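Local coordinates for pyridoxal 5'-phosphate synthase subunit PdxT (Thermus thermophilus, PDB 2YWD), which probably hydrolyses glutamine to glutamate and ammonia, which is passed to the partner subunit PdxS for the synthesis of pyridoxal 5'-phosphate, at residues L40-I44 against F185-V191; V5-L10 against I26-R32; F78-A84 against L167-P173; G101-A105 against V161-V166. One frame throughout, in Å; residues are numbered along the deposited sequence.

Interaction 1. Residues L40-I44 against F185-V191; sequences LKALI and FLELAGV
A helix can lie close to a beta sheet where small residues meet, as Ala42 and Ala189 do where the C-terminal helix packs on residues 42-44. Strand 42-44 and helix 185-189 run roughly antiparallel, at 146°, with axes 9.4 Å apart. Lys41, just before the strand, extends an all-trans side chain beyond an m chi1; its CB lies 4.1 Å from Val191 CG2. Two waters span the polar margin: one donates to Lys41 O (2.6 Å) and Ala189 O (2.8 Å), the other accepts from Lys41 NZ (2.7 Å) and donates to Val191 OXT (3.0 Å). Ala42, in extended beta conformation, points at the helix, its CB 3.6 Å from Phe185 CE2 and 3.8 Å from Ala189 CB; the CA atoms of Ala42 and Ala189 are 6.0 Å apart. Leu43 turns its side chain away, while its O sits 3.8 Å from Phe185 CZ. Ile44, chi1 m and chi2 t, brings CG1 to 3.8 Å from Phe185 CE2, a ring held by a t chi1. Gly190, with positive phi, ends the helix in a Schellman motif. Strand 76-80 flanks the contact, Ala76 touching Phe185 and Ala189, and helix 14-22 meets Ile44 through His17 and Leu21.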
loop_
_atom_site.group_PDB
_atom_site.type_symbol
_atom_site.label_atom_id
_atom_site.label_comp_id
_atom_site.label_asym_id
_atom_site.label_seq_id
_atom_site.Cartn_x
_atom_site.Cartn_y
_atom_site.Cartn_z
ATOM N N LEU A 40 -15.930 -2.695 -6.022
ATOM C CA LEU A 40 -14.521 -2.409 -6.276
ATOM C C LEU A 40 -13.719 -3.639 -6.681
ATOM O O LEU A 40 -13.978 -4.749 -6.218
ATOM C CB LEU A 40 -13.861 -1.791 -5.036
ATOM C CG LEU A 40 -14.296 -0.407 -4.550
ATOM C CD1 LEU A 40 -13.488 -0.052 -3.307
ATOM C CD2 LEU A 40 -14.079 0.639 -5.649
ATOM N N LYS A 41 -12.746 -3.430 -7.562
ATOM C CA LYS A 41 -11.855 -4.499 -7.999
ATOM C C LYS A 41 -10.489 -4.227 -7.378
ATOM O O LYS A 41 -9.668 -5.129 -7.231
ATOM C CB LYS A 41 -11.705 -4.511 -9.521
ATOM C CG LYS A 41 -12.950 -4.919 -10.286
ATOM C CD LYS A 41 -12.683 -4.886 -11.784
ATOM C CE LYS A 41 -13.924 -5.270 -12.580
ATOM N NZ LYS A 41 -13.666 -5.236 -14.049
ATOM N N ALA A 42 -10.256 -2.968 -7.015
ATOM C CA ALA A 42 -8.982 -2.567 -6.429
ATOM C C ALA A 42 -9.156 -1.498 -5.361
ATOM O O ALA A 42 -10.005 -0.613 -5.482
ATOM C CB ALA A 42 -8.047 -2.051 -7.523
ATOM N N LEU A 43 -8.338 -1.586 -4.319
ATOM C CA LEU A 43 -8.373 -0.625 -3.227
ATOM C C LEU A 43 -6.954 -0.213 -2.851
ATOM O O LEU A 43 -6.095 -1.060 -2.626
ATOM C CB LEU A 43 -9.056 -1.228 -1.996
ATOM C CG LEU A 43 -9.042 -0.350 -0.740
ATOM C CD1 LEU A 43 -9.928 0.868 -0.957
ATOM C CD2 LEU A 43 -9.540 -1.156 0.459
ATOM N N ILE A 44 -6.713 1.091 -2.798
ATOM C CA ILE A 44 -5.404 1.597 -2.413
ATOM C C ILE A 44 -5.497 2.131 -0.992
ATOM O O ILE A 44 -6.419 2.875 -0.668
ATOM C CB ILE A 44 -4.944 2.755 -3.320
ATOM C CG1 ILE A 44 -4.743 2.252 -4.752
ATOM C CG2 ILE A 44 -3.650 3.363 -2.768
ATOM C CD1 ILE A 44 -4.338 3.340 -5.730
ATOM N N PHE A 185 -0.493 -1.940 -10.911
ATOM C CA PHE A 185 -1.436 -2.425 -9.907
ATOM C C PHE A 185 -2.817 -2.695 -10.507
ATOM O O PHE A 185 -3.420 -3.742 -10.251
ATOM C CB PHE A 185 -1.559 -1.413 -8.756
ATOM C CG PHE A 185 -2.653 -1.744 -7.771
ATOM C CD1 PHE A 185 -2.692 -2.987 -7.143
ATOM C CD2 PHE A 185 -3.652 -0.818 -7.486
ATOM C CE1 PHE A 185 -3.714 -3.305 -6.244
ATOM C CE2 PHE A 185 -4.680 -1.124 -6.587
ATOM C CZ PHE A 185 -4.709 -2.371 -5.966
ATOM N N LEU A 186 -3.320 -1.761 -11.306
ATOM C CA LEU A 186 -4.634 -1.944 -11.913
ATOM C C LEU A 186 -4.650 -3.157 -12.837
ATOM O O LEU A 186 -5.649 -3.873 -12.919
ATOM C CB LEU A 186 -5.047 -0.692 -12.690
ATOM C CG LEU A 186 -5.191 0.581 -11.855
ATOM C CD1 LEU A 186 -5.860 1.657 -12.702
ATOM C CD2 LEU A 186 -6.020 0.297 -10.605
ATOM N N GLU A 187 -3.541 -3.387 -13.530
ATOM C CA GLU A 187 -3.442 -4.525 -14.434
ATOM C C GLU A 187 -3.543 -5.835 -13.656
ATOM O O GLU A 187 -4.255 -6.751 -14.065
ATOM C CB GLU A 187 -2.121 -4.475 -15.212
ATOM C CG GLU A 187 -2.053 -3.364 -16.260
ATOM C CD GLU A 187 -2.807 -3.702 -17.540
ATOM O OE1 GLU A 187 -2.331 -4.576 -18.296
ATOM O OE2 GLU A 187 -3.877 -3.097 -17.791
ATOM N N LEU A 188 -2.844 -5.927 -12.529
ATOM C CA LEU A 188 -2.891 -7.150 -11.739
ATOM C C LEU A 188 -4.253 -7.316 -11.055
ATOM O O LEU A 188 -4.646 -8.429 -10.697
ATOM C CB LEU A 188 -1.749 -7.169 -10.711
ATOM C CG LEU A 188 -1.777 -6.294 -9.454
ATOM C CD1 LEU A 188 -2.699 -6.912 -8.408
ATOM C CD2 LEU A 188 -0.366 -6.190 -8.890
ATOM N N ALA A 189 -4.975 -6.211 -10.888
ATOM C CA ALA A 189 -6.297 -6.246 -10.265
ATOM C C ALA A 189 -7.346 -6.584 -11.323
ATOM O O ALA A 189 -8.514 -6.819 -11.007
ATOM C CB ALA A 189 -6.617 -4.899 -9.628
ATOM N N GLY A 190 -6.923 -6.596 -12.582
ATOM C CA GLY A 190 -7.837 -6.910 -13.665
ATOM C C GLY A 190 -8.754 -5.760 -14.038
ATOM O O GLY A 190 -9.856 -5.977 -14.537
ATOM N N VAL A 191 -8.308 -4.532 -13.795
ATOM C CA VAL A 191 -9.115 -3.364 -14.124
ATOM C C VAL A 191 -8.931 -3.004 -15.591
ATOM O O VAL A 191 -7.814 -3.218 -16.112
ATOM C CB VAL A 191 -8.724 -2.145 -13.259
ATOM C CG1 VAL A 191 -9.440 -0.893 -13.755
ATOM C CG2 VAL A 191 -9.078 -2.408 -11.807
ATOM O OXT VAL A 191 -9.904 -2.498 -16.192
HETATM O O HOH W 1 -9.294 -7.440 -8.382
HETATM O O HOH W 2 -12.598 -2.877 -14.819
#

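Interaction 2. Residues V5-L10 against I26-R32; sequences VGVLAL and IEAKEVR
Parallel strands joined through a helix form the beta-alpha-beta unit, and residues 5-8 and 29-31 are its two strands here, with helix 14-22 between them. Their axes approach to 4.7 Å at a signed angle of -39°. Gly6 pairs with Lys29, Val7 with Glu30 and Leu8 with Val31, at CA-CA distances of 4.4, 5.4 and 4.7 Å. The hollow at Gly6 admits Val31: an ideal beta carbon there would stand 3.0 Å from Val31 CG2. On the same face Leu8 (t, p) sets CD1 4.0 Å from Val31 CG1. On the face of Val7 and Glu30, Val7 CG2 meets Ala28 CB at 3.9 Å. At the start of strand 5-8, Val5 CB packs on Ile26 CG2 (3.8 Å), and past the other end Ala9 CB lies over one face of the Arg32 guanidinium, 4.0 Å from CZ. Four hydrogen bonds zip the backbones: Lys29 N to Val5 O and Val7 N to Lys29 O (both 2.9 Å), Val31 N to Val7 O (3.0 Å), Ala9 N to Val31 O (2.8 Å). Peptide and aliphatic contacts thus join the segments; the Arg32 NH2-Glu30 OE1 salt bridge (2.5 Å) stays within 26-32, and Arg32 reaches Ala9 through packing and a water.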
loop_
_atom_site.group_PDB
_atom_site.type_symbol
_atom_site.label_atom_id
_atom_site.label_comp_id
_atom_site.label_asym_id
_atom_site.label_seq_id
_atom_site.Cartn_x
_atom_site.Cartn_y
_atom_site.Cartn_z
ATOM N N VAL A 5 -12.303 1.352 -8.805
ATOM C CA VAL A 5 -11.063 1.617 -8.073
ATOM C C VAL A 5 -11.306 2.589 -6.924
ATOM O O VAL A 5 -11.865 3.670 -7.115
ATOM C CB VAL A 5 -9.976 2.219 -8.991
ATOM C CG1 VAL A 5 -8.679 2.394 -8.211
ATOM C CG2 VAL A 5 -9.748 1.319 -10.202
ATOM N N GLY A 6 -10.882 2.204 -5.726
ATOM C CA GLY A 6 -11.074 3.078 -4.588
ATOM C C GLY A 6 -9.790 3.348 -3.831
ATOM O O GLY A 6 -8.784 2.659 -4.015
ATOM N N VAL A 7 -9.827 4.377 -2.992
ATOM C CA VAL A 7 -8.693 4.746 -2.150
ATOM C C VAL A 7 -9.288 4.912 -0.757
ATOM O O VAL A 7 -10.257 5.649 -0.588
ATOM C CB VAL A 7 -8.059 6.085 -2.588
ATOM C CG1 VAL A 7 -6.849 6.398 -1.709
ATOM C CG2 VAL A 7 -7.638 6.013 -4.052
ATOM N N LEU A 8 -8.738 4.206 0.228
ATOM C CA LEU A 8 -9.247 4.302 1.596
ATOM C C LEU A 8 -9.067 5.747 2.036
ATOM O O LEU A 8 -7.957 6.280 1.989
ATOM C CB LEU A 8 -8.475 3.362 2.522
ATOM C CG LEU A 8 -9.064 3.153 3.919
ATOM C CD1 LEU A 8 -10.466 2.557 3.814
ATOM C CD2 LEU A 8 -8.157 2.226 4.706
ATOM N N ALA A 9 -10.159 6.384 2.451
ATOM C CA ALA A 9 -10.109 7.789 2.848
ATOM C C ALA A 9 -10.559 8.058 4.281
ATOM O O ALA A 9 -11.338 8.978 4.532
ATOM C CB ALA A 9 -10.946 8.621 1.881
ATOM N N LEU A 10 -10.065 7.262 5.219
ATOM C CA LEU A 10 -10.412 7.440 6.619
ATOM C C LEU A 10 -9.512 8.492 7.258
ATOM O O LEU A 10 -9.931 9.222 8.161
ATOM C CB LEU A 10 -10.264 6.113 7.364
ATOM C CG LEU A 10 -11.191 4.989 6.892
ATOM C CD1 LEU A 10 -10.898 3.727 7.682
ATOM C CD2 LEU A 10 -12.645 5.411 7.068
ATOM N N ILE A 26 -8.882 7.241 -14.440
ATOM C CA ILE A 26 -9.718 6.729 -13.355
ATOM C C ILE A 26 -10.207 7.813 -12.394
ATOM O O ILE A 26 -9.457 8.713 -12.025
ATOM C CB ILE A 26 -8.941 5.672 -12.517
ATOM C CG1 ILE A 26 -8.613 4.445 -13.377
ATOM C CG2 ILE A 26 -9.748 5.270 -11.286
ATOM C CD1 ILE A 26 -9.807 3.586 -13.710
ATOM N N GLU A 27 -11.478 7.729 -12.016
ATOM C CA GLU A 27 -12.051 8.651 -11.044
ATOM C C GLU A 27 -12.210 7.784 -9.803
ATOM O O GLU A 27 -13.174 7.032 -9.673
ATOM C CB GLU A 27 -13.406 9.186 -11.513
ATOM C CG GLU A 27 -13.290 10.354 -12.480
ATOM C CD GLU A 27 -12.527 11.528 -11.882
ATOM O OE1 GLU A 27 -12.942 12.026 -10.812
ATOM O OE2 GLU A 27 -11.513 11.953 -12.481
ATOM N N ALA A 28 -11.231 7.881 -8.910
ATOM C CA ALA A 28 -11.200 7.086 -7.693
ATOM C C ALA A 28 -12.337 7.343 -6.718
ATOM O O ALA A 28 -12.728 8.483 -6.477
ATOM C CB ALA A 28 -9.868 7.285 -6.988
ATOM N N LYS A 29 -12.856 6.260 -6.156
ATOM C CA LYS A 29 -13.930 6.342 -5.182
ATOM C C LYS A 29 -13.312 6.449 -3.790
ATOM O O LYS A 29 -12.442 5.662 -3.426
ATOM C CB LYS A 29 -14.815 5.093 -5.272
ATOM C CG LYS A 29 -15.758 4.883 -4.091
ATOM C CD LYS A 29 -16.658 6.084 -3.853
ATOM C CE LYS A 29 -17.505 5.894 -2.596
ATOM N NZ LYS A 29 -18.378 7.075 -2.319
ATOM N N GLU A 30 -13.746 7.442 -3.022
ATOM C CA GLU A 30 -13.236 7.607 -1.669
ATOM C C GLU A 30 -13.976 6.634 -0.759
ATOM O O GLU A 30 -15.194 6.699 -0.624
ATOM C CB GLU A 30 -13.430 9.052 -1.193
ATOM C CG GLU A 30 -12.421 10.018 -1.792
ATOM C CD GLU A 30 -12.641 11.454 -1.363
ATOM O OE1 GLU A 30 -13.121 11.676 -0.234
ATOM O OE2 GLU A 30 -12.315 12.365 -2.151
ATOM N N VAL A 31 -13.231 5.714 -0.155
ATOM C CA VAL A 31 -13.819 4.715 0.725
ATOM C C VAL A 31 -13.775 5.179 2.180
ATOM O O VAL A 31 -12.700 5.368 2.751
ATOM C CB VAL A 31 -13.078 3.362 0.584
ATOM C CG1 VAL A 31 -13.688 2.319 1.509
ATOM C CG2 VAL A 31 -13.153 2.886 -0.861
ATOM N N ARG A 32 -14.951 5.382 2.765
ATOM C CA ARG A 32 -15.057 5.812 4.156
ATOM C C ARG A 32 -15.979 4.899 4.953
ATOM O O ARG A 32 -16.019 4.969 6.177
ATOM C CB ARG A 32 -15.584 7.244 4.247
ATOM C CG ARG A 32 -14.618 8.304 3.764
ATOM C CD ARG A 32 -15.037 9.675 4.270
ATOM N NE ARG A 32 -14.109 10.710 3.830
ATOM C CZ ARG A 32 -14.004 11.126 2.573
ATOM N NH1 ARG A 32 -14.777 10.595 1.633
ATOM N NH2 ARG A 32 -13.124 12.069 2.257
HETATM O O HOH W 3 -13.080 3.854 -9.973
HETATM O O HOH W 4 -11.841 11.408 5.497
#

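Interaction 3. Residues F78-A84 against L167-P173; sequences FGTCAGA and LASSFHP
Class I glutamine amidotransferases place a cysteine at a tight strand-to-helix turn and a histidine beyond a neighbouring strand; residues 78-84 and 167-173 follow that plan. Strands 78-80 and 167-169 run parallel, axes 4.6 Å apart at 10°, pairing Phe78 with Leu167, Gly79 with Ala168 and Thr80 with Ser169. Three backbone hydrogen bonds measure 2.9 Å: Gly79 N to Leu167 O, Ser169 N to Gly79 O and Cys81 N to Ser169 O. Apolar contacts occupy both faces. Leu167 (t, p) puts CD2 over the Phe78 ring, 3.8 Å from its centroid, as a CH-pi contact, and Phe78 CZ reaches Pro173 CG at 3.9 Å; on the other face Ala84 CB meets Ala168 CB at 4.0 Å. Cys81, at the helix N-cap, takes the strained phi/psi of 61/-109° expected of a nucleophile elbow; beta carbons on Gly79 and Gly83 would clash with Gly83 O and Thr80 N respectively. Among polar side chains, Ser169 OG bonds Phe171 O (2.9 Å), and Thr80 OG1 bonds His17. Cys81 (t) brings SG to 3.7 Å from NE2 of His172 (chi1 m). Because His172 ND1 is hydrogen-bonded to Glu174 OE2, the chemistry is consistent with a Cys-His-Glu triad, Cys81 being the predicted nucleophile.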
loop_
_atom_site.group_PDB
_atom_site.type_symbol
_atom_site.label_atom_id
_atom_site.label_comp_id
_atom_site.label_asym_id
_atom_site.label_seq_id
_atom_site.Cartn_x
_atom_site.Cartn_y
_atom_site.Cartn_z
ATOM N N PHE A 78 -3.268 -2.292 -2.708
ATOM C CA PHE A 78 -1.987 -1.632 -2.922
ATOM C C PHE A 78 -1.821 -0.696 -1.730
ATOM O O PHE A 78 -2.565 0.274 -1.587
ATOM C CB PHE A 78 -1.996 -0.824 -4.231
ATOM C CG PHE A 78 -0.668 -0.162 -4.562
ATOM C CD1 PHE A 78 0.502 -0.524 -3.898
ATOM C CD2 PHE A 78 -0.594 0.806 -5.565
ATOM C CE1 PHE A 78 1.726 0.067 -4.228
ATOM C CE2 PHE A 78 0.623 1.402 -5.904
ATOM C CZ PHE A 78 1.785 1.033 -5.235
ATOM N N GLY A 79 -0.866 -1.012 -0.860
ATOM C CA GLY A 79 -0.623 -0.181 0.303
ATOM C C GLY A 79 0.693 0.554 0.155
ATOM O O GLY A 79 1.706 -0.048 -0.192
ATOM N N THR A 80 0.676 1.855 0.415
ATOM C CA THR A 80 1.872 2.679 0.309
ATOM C C THR A 80 2.164 3.326 1.657
ATOM O O THR A 80 1.311 4.015 2.210
ATOM C CB THR A 80 1.689 3.799 -0.745
ATOM O OG1 THR A 80 0.590 4.648 -0.370
ATOM C CG2 THR A 80 1.396 3.194 -2.102
ATOM N N CYS A 81 3.370 3.101 2.176
ATOM C CA CYS A 81 3.770 3.679 3.459
ATOM C C CYS A 81 2.825 3.152 4.542
ATOM O O CYS A 81 2.887 1.974 4.894
ATOM C CB CYS A 81 3.720 5.213 3.369
ATOM S SG CYS A 81 4.191 6.131 4.878
ATOM N N ALA A 82 1.950 4.008 5.059
ATOM C CA ALA A 82 0.991 3.590 6.084
ATOM C C ALA A 82 0.211 2.374 5.589
ATOM O O ALA A 82 -0.098 1.464 6.356
ATOM C CB ALA A 82 0.027 4.729 6.390
ATOM N N GLY A 83 -0.117 2.378 4.299
ATOM C CA GLY A 83 -0.850 1.269 3.714
ATOM C C GLY A 83 -0.067 -0.034 3.745
ATOM O O GLY A 83 -0.655 -1.106 3.906
ATOM N N ALA A 84 1.253 0.048 3.573
ATOM C CA ALA A 84 2.104 -1.143 3.605
ATOM C C ALA A 84 2.142 -1.687 5.031
ATOM O O ALA A 84 2.129 -2.901 5.254
ATOM C CB ALA A 84 3.519 -0.802 3.133
ATOM N N LEU A 167 -0.164 -5.703 -3.124
ATOM C CA LEU A 167 1.058 -4.994 -3.469
ATOM C C LEU A 167 1.362 -3.992 -2.361
ATOM O O LEU A 167 0.446 -3.364 -1.827
ATOM C CB LEU A 167 0.856 -4.257 -4.794
ATOM C CG LEU A 167 2.051 -3.538 -5.414
ATOM C CD1 LEU A 167 3.110 -4.559 -5.813
ATOM C CD2 LEU A 167 1.587 -2.749 -6.633
ATOM N N ALA A 168 2.639 -3.838 -2.015
ATOM C CA ALA A 168 3.013 -2.902 -0.959
ATOM C C ALA A 168 4.351 -2.223 -1.221
ATOM O O ALA A 168 5.297 -2.859 -1.677
ATOM C CB ALA A 168 3.049 -3.621 0.384
ATOM N N SER A 169 4.421 -0.928 -0.926
ATOM C CA SER A 169 5.655 -0.167 -1.116
ATOM C C SER A 169 5.961 0.675 0.117
ATOM O O SER A 169 5.053 1.115 0.820
ATOM C CB SER A 169 5.539 0.755 -2.338
ATOM O OG SER A 169 4.546 1.749 -2.145
ATOM N N SER A 170 7.243 0.897 0.388
ATOM C CA SER A 170 7.610 1.720 1.532
ATOM C C SER A 170 7.768 3.165 1.057
ATOM O O SER A 170 7.929 4.081 1.871
ATOM C CB SER A 170 8.909 1.217 2.169
ATOM O OG SER A 170 9.917 1.029 1.197
ATOM N N PHE A 171 7.706 3.353 -0.263
ATOM C CA PHE A 171 7.823 4.677 -0.877
ATOM C C PHE A 171 6.479 5.163 -1.433
ATOM O O PHE A 171 5.509 4.408 -1.485
ATOM C CB PHE A 171 8.882 4.663 -1.985
ATOM C CG PHE A 171 8.619 3.661 -3.072
ATOM C CD1 PHE A 171 7.878 4.010 -4.195
ATOM C CD2 PHE A 171 9.120 2.364 -2.974
ATOM C CE1 PHE A 171 7.638 3.086 -5.208
ATOM C CE2 PHE A 171 8.890 1.429 -3.983
ATOM C CZ PHE A 171 8.147 1.791 -5.102
ATOM N N HIS A 172 6.439 6.425 -1.857
ATOM C CA HIS A 172 5.216 7.049 -2.356
ATOM C C HIS A 172 5.164 7.276 -3.865
ATOM O O HIS A 172 5.578 8.329 -4.356
ATOM C CB HIS A 172 5.024 8.402 -1.667
ATOM C CG HIS A 172 4.876 8.316 -0.182
ATOM N ND1 HIS A 172 3.652 8.190 0.437
ATOM C CD2 HIS A 172 5.798 8.348 0.809
ATOM C CE1 HIS A 172 3.826 8.152 1.747
ATOM N NE2 HIS A 172 5.119 8.246 2.000
ATOM N N PRO A 173 4.639 6.304 -4.621
ATOM C CA PRO A 173 4.574 6.506 -6.072
ATOM C C PRO A 173 3.640 7.659 -6.428
ATOM O O PRO A 173 3.797 8.297 -7.472
ATOM C CB PRO A 173 4.057 5.165 -6.585
ATOM C CG PRO A 173 3.195 4.684 -5.451
ATOM C CD PRO A 173 4.050 5.009 -4.240
#

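Interaction 4. Residues G101-A105 against V161-V166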
loop_
_atom_site.group_PDB
_atom_site.type_symbol
_atom_site.label_atom_id
_atom_site.label_comp_id
_atom_site.label_asym_id
_atom_site.label_seq_id
_atom_site.Cartn_x
_atom_site.Cartn_y
_atom_site.Cartn_z
ATOM N N GLY A 101 -3.156 -7.230 8.139
ATOM C CA GLY A 101 -2.238 -8.338 8.338
ATOM C C GLY A 101 -2.274 -9.506 7.370
ATOM O O GLY A 101 -1.954 -10.629 7.756
ATOM N N VAL A 102 -2.641 -9.262 6.117
ATOM C CA VAL A 102 -2.703 -10.339 5.134
ATOM C C VAL A 102 -1.345 -10.602 4.476
ATOM O O VAL A 102 -1.054 -11.724 4.058
ATOM C CB VAL A 102 -3.751 -10.027 4.031
ATOM C CG1 VAL A 102 -3.348 -8.783 3.257
ATOM C CG2 VAL A 102 -3.897 -11.217 3.095
ATOM N N LEU A 103 -0.513 -9.569 4.391
ATOM C CA LEU A 103 0.804 -9.703 3.777
ATOM C C LEU A 103 1.793 -10.394 4.718
ATOM O O LEU A 103 2.008 -9.941 5.844
ATOM C CB LEU A 103 1.337 -8.321 3.392
ATOM C CG LEU A 103 2.740 -8.258 2.786
ATOM C CD1 LEU A 103 2.741 -8.947 1.432
ATOM C CD2 LEU A 103 3.173 -6.803 2.651
ATOM N N GLU A 104 2.387 -11.493 4.258
ATOM C CA GLU A 104 3.358 -12.229 5.065
ATOM C C GLU A 104 4.659 -11.449 5.133
ATOM O O GLU A 104 5.596 -11.716 4.384
ATOM C CB GLU A 104 3.630 -13.609 4.462
ATOM C CG GLU A 104 2.480 -14.596 4.579
ATOM C CD GLU A 104 2.109 -14.906 6.018
ATOM O OE1 GLU A 104 3.019 -14.988 6.872
ATOM O OE2 GLU A 104 0.905 -15.087 6.289
ATOM N N ALA A 105 4.714 -10.481 6.037
ATOM C CA ALA A 105 5.904 -9.667 6.181
ATOM C C ALA A 105 6.004 -9.059 7.570
ATOM O O ALA A 105 5.001 -8.892 8.257
ATOM C CB ALA A 105 5.896 -8.559 5.135
ATOM N N VAL A 161 7.015 -4.984 -2.711
ATOM C CA VAL A 161 6.785 -6.419 -2.658
ATOM C C VAL A 161 5.375 -6.784 -3.088
ATOM O O VAL A 161 4.455 -5.973 -2.995
ATOM C CB VAL A 161 7.026 -6.969 -1.239
ATOM C CG1 VAL A 161 8.443 -6.642 -0.786
ATOM C CG2 VAL A 161 6.008 -6.380 -0.271
ATOM N N ARG A 162 5.213 -8.016 -3.551
ATOM C CA ARG A 162 3.917 -8.494 -4.007
ATOM C C ARG A 162 3.616 -9.907 -3.521
ATOM O O ARG A 162 4.493 -10.769 -3.486
ATOM C CB ARG A 162 3.854 -8.455 -5.537
ATOM C CG ARG A 162 2.594 -9.079 -6.125
ATOM C CD ARG A 162 2.559 -8.980 -7.646
ATOM N NE ARG A 162 1.385 -9.659 -8.196
ATOM C CZ ARG A 162 1.054 -9.684 -9.485
ATOM N NH1 ARG A 162 1.804 -9.064 -10.388
ATOM N NH2 ARG A 162 -0.031 -10.340 -9.874
ATOM N N GLN A 163 2.366 -10.120 -3.133
ATOM C CA GLN A 163 1.894 -11.416 -2.679
ATOM C C GLN A 163 0.526 -11.585 -3.314
ATOM O O GLN A 163 -0.474 -11.100 -2.784
ATOM C CB GLN A 163 1.769 -11.442 -1.157
ATOM C CG GLN A 163 1.139 -12.709 -0.615
ATOM C CD GLN A 163 0.905 -12.641 0.880
ATOM O OE1 GLN A 163 1.849 -12.655 1.672
ATOM N NE2 GLN A 163 -0.360 -12.556 1.276
ATOM N N GLY A 164 0.487 -12.257 -4.460
ATOM C CA GLY A 164 -0.778 -12.449 -5.147
ATOM C C GLY A 164 -1.313 -11.111 -5.623
ATOM O O GLY A 164 -0.641 -10.402 -6.372
ATOM N N LYS A 165 -2.512 -10.752 -5.178
ATOM C CA LYS A 165 -3.111 -9.485 -5.574
ATOM C C LYS A 165 -2.906 -8.386 -4.537
ATOM O O LYS A 165 -3.627 -7.390 -4.523
ATOM C CB LYS A 165 -4.600 -9.681 -5.865
ATOM C CG LYS A 165 -4.851 -10.392 -7.188
ATOM C CD LYS A 165 -6.332 -10.566 -7.464
ATOM C CE LYS A 165 -6.574 -11.021 -8.900
ATOM N NZ LYS A 165 -5.837 -12.270 -9.229
ATOM N N VAL A 166 -1.912 -8.579 -3.674
ATOM C CA VAL A 166 -1.573 -7.607 -2.635
ATOM C C VAL A 166 -0.208 -7.021 -2.975
ATOM O O VAL A 166 0.780 -7.748 -3.099
ATOM C CB VAL A 166 -1.494 -8.266 -1.242
ATOM C CG1 VAL A 166 -1.080 -7.232 -0.196
ATOM C CG2 VAL A 166 -2.839 -8.862 -0.873
#
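Gln163 extends its side chain, chi1 and chi2 both t, across the backbone of residues 102-104 and overlaps Leu103, whose CD1 lies 3.7 Å from Gln163 CB. A primary amide can imitate a peptide group, and this one does: Gln163 NE2 donates to Val102 O at 3.0 Å, while Gln163 OE1 accepts from Glu104 N at 2.9 Å. One side chain thereby satisfies two backbone groups, although the axes of strands 103-105 and 161-163 come no closer than 7.9 Å, at 130°, too far for direct strand pairing. Glu104 is the centre of an inverse gamma turn, so the chain bends where the amide docks. Beneath the polar pair lies an aliphatic layer. Leu103 (t, p) directs CD2 to 4.1 Å from Val161 CG2, and Val102 CG1 stands 4.2 Å from Val166 CG2; Leu87 touches both Leu103 and Val166. Val161 and Gln163, two apart on one strand, face the same way, and the type II' turn from Gln163 to Val166 brings Val166 in beside them. The arrangement is a beta hairpin of the central sheet packed against the start of strand 103-108, the middle strand of the small mixed sheet, away from the predicted glutaminase site.

In the fold
From the N terminus, interaction 2 closes first, bringing strand 29-31 beside strand 5-8 across a short helical connection. The chain then enters strand 42-45, which opens interaction 1; that loop closes only at the C-terminal helix and encloses the remaining two contacts. Within it, interaction 3 joins strand 76-80 to strand 166-169, and interaction 4 is nested inside interaction 3 in turn. None of the loops cross. Side by side in the central sheet, the strands give continuity: Ile44 of interaction 1 bonds to Gly6 and Leu8 of interaction 2, Leu43 to Phe78 of interaction 3, and Ala168 to Val161 of interaction 4. Interaction 1 adds the C-terminal helix to this sheet, and interaction 4 the small sheet.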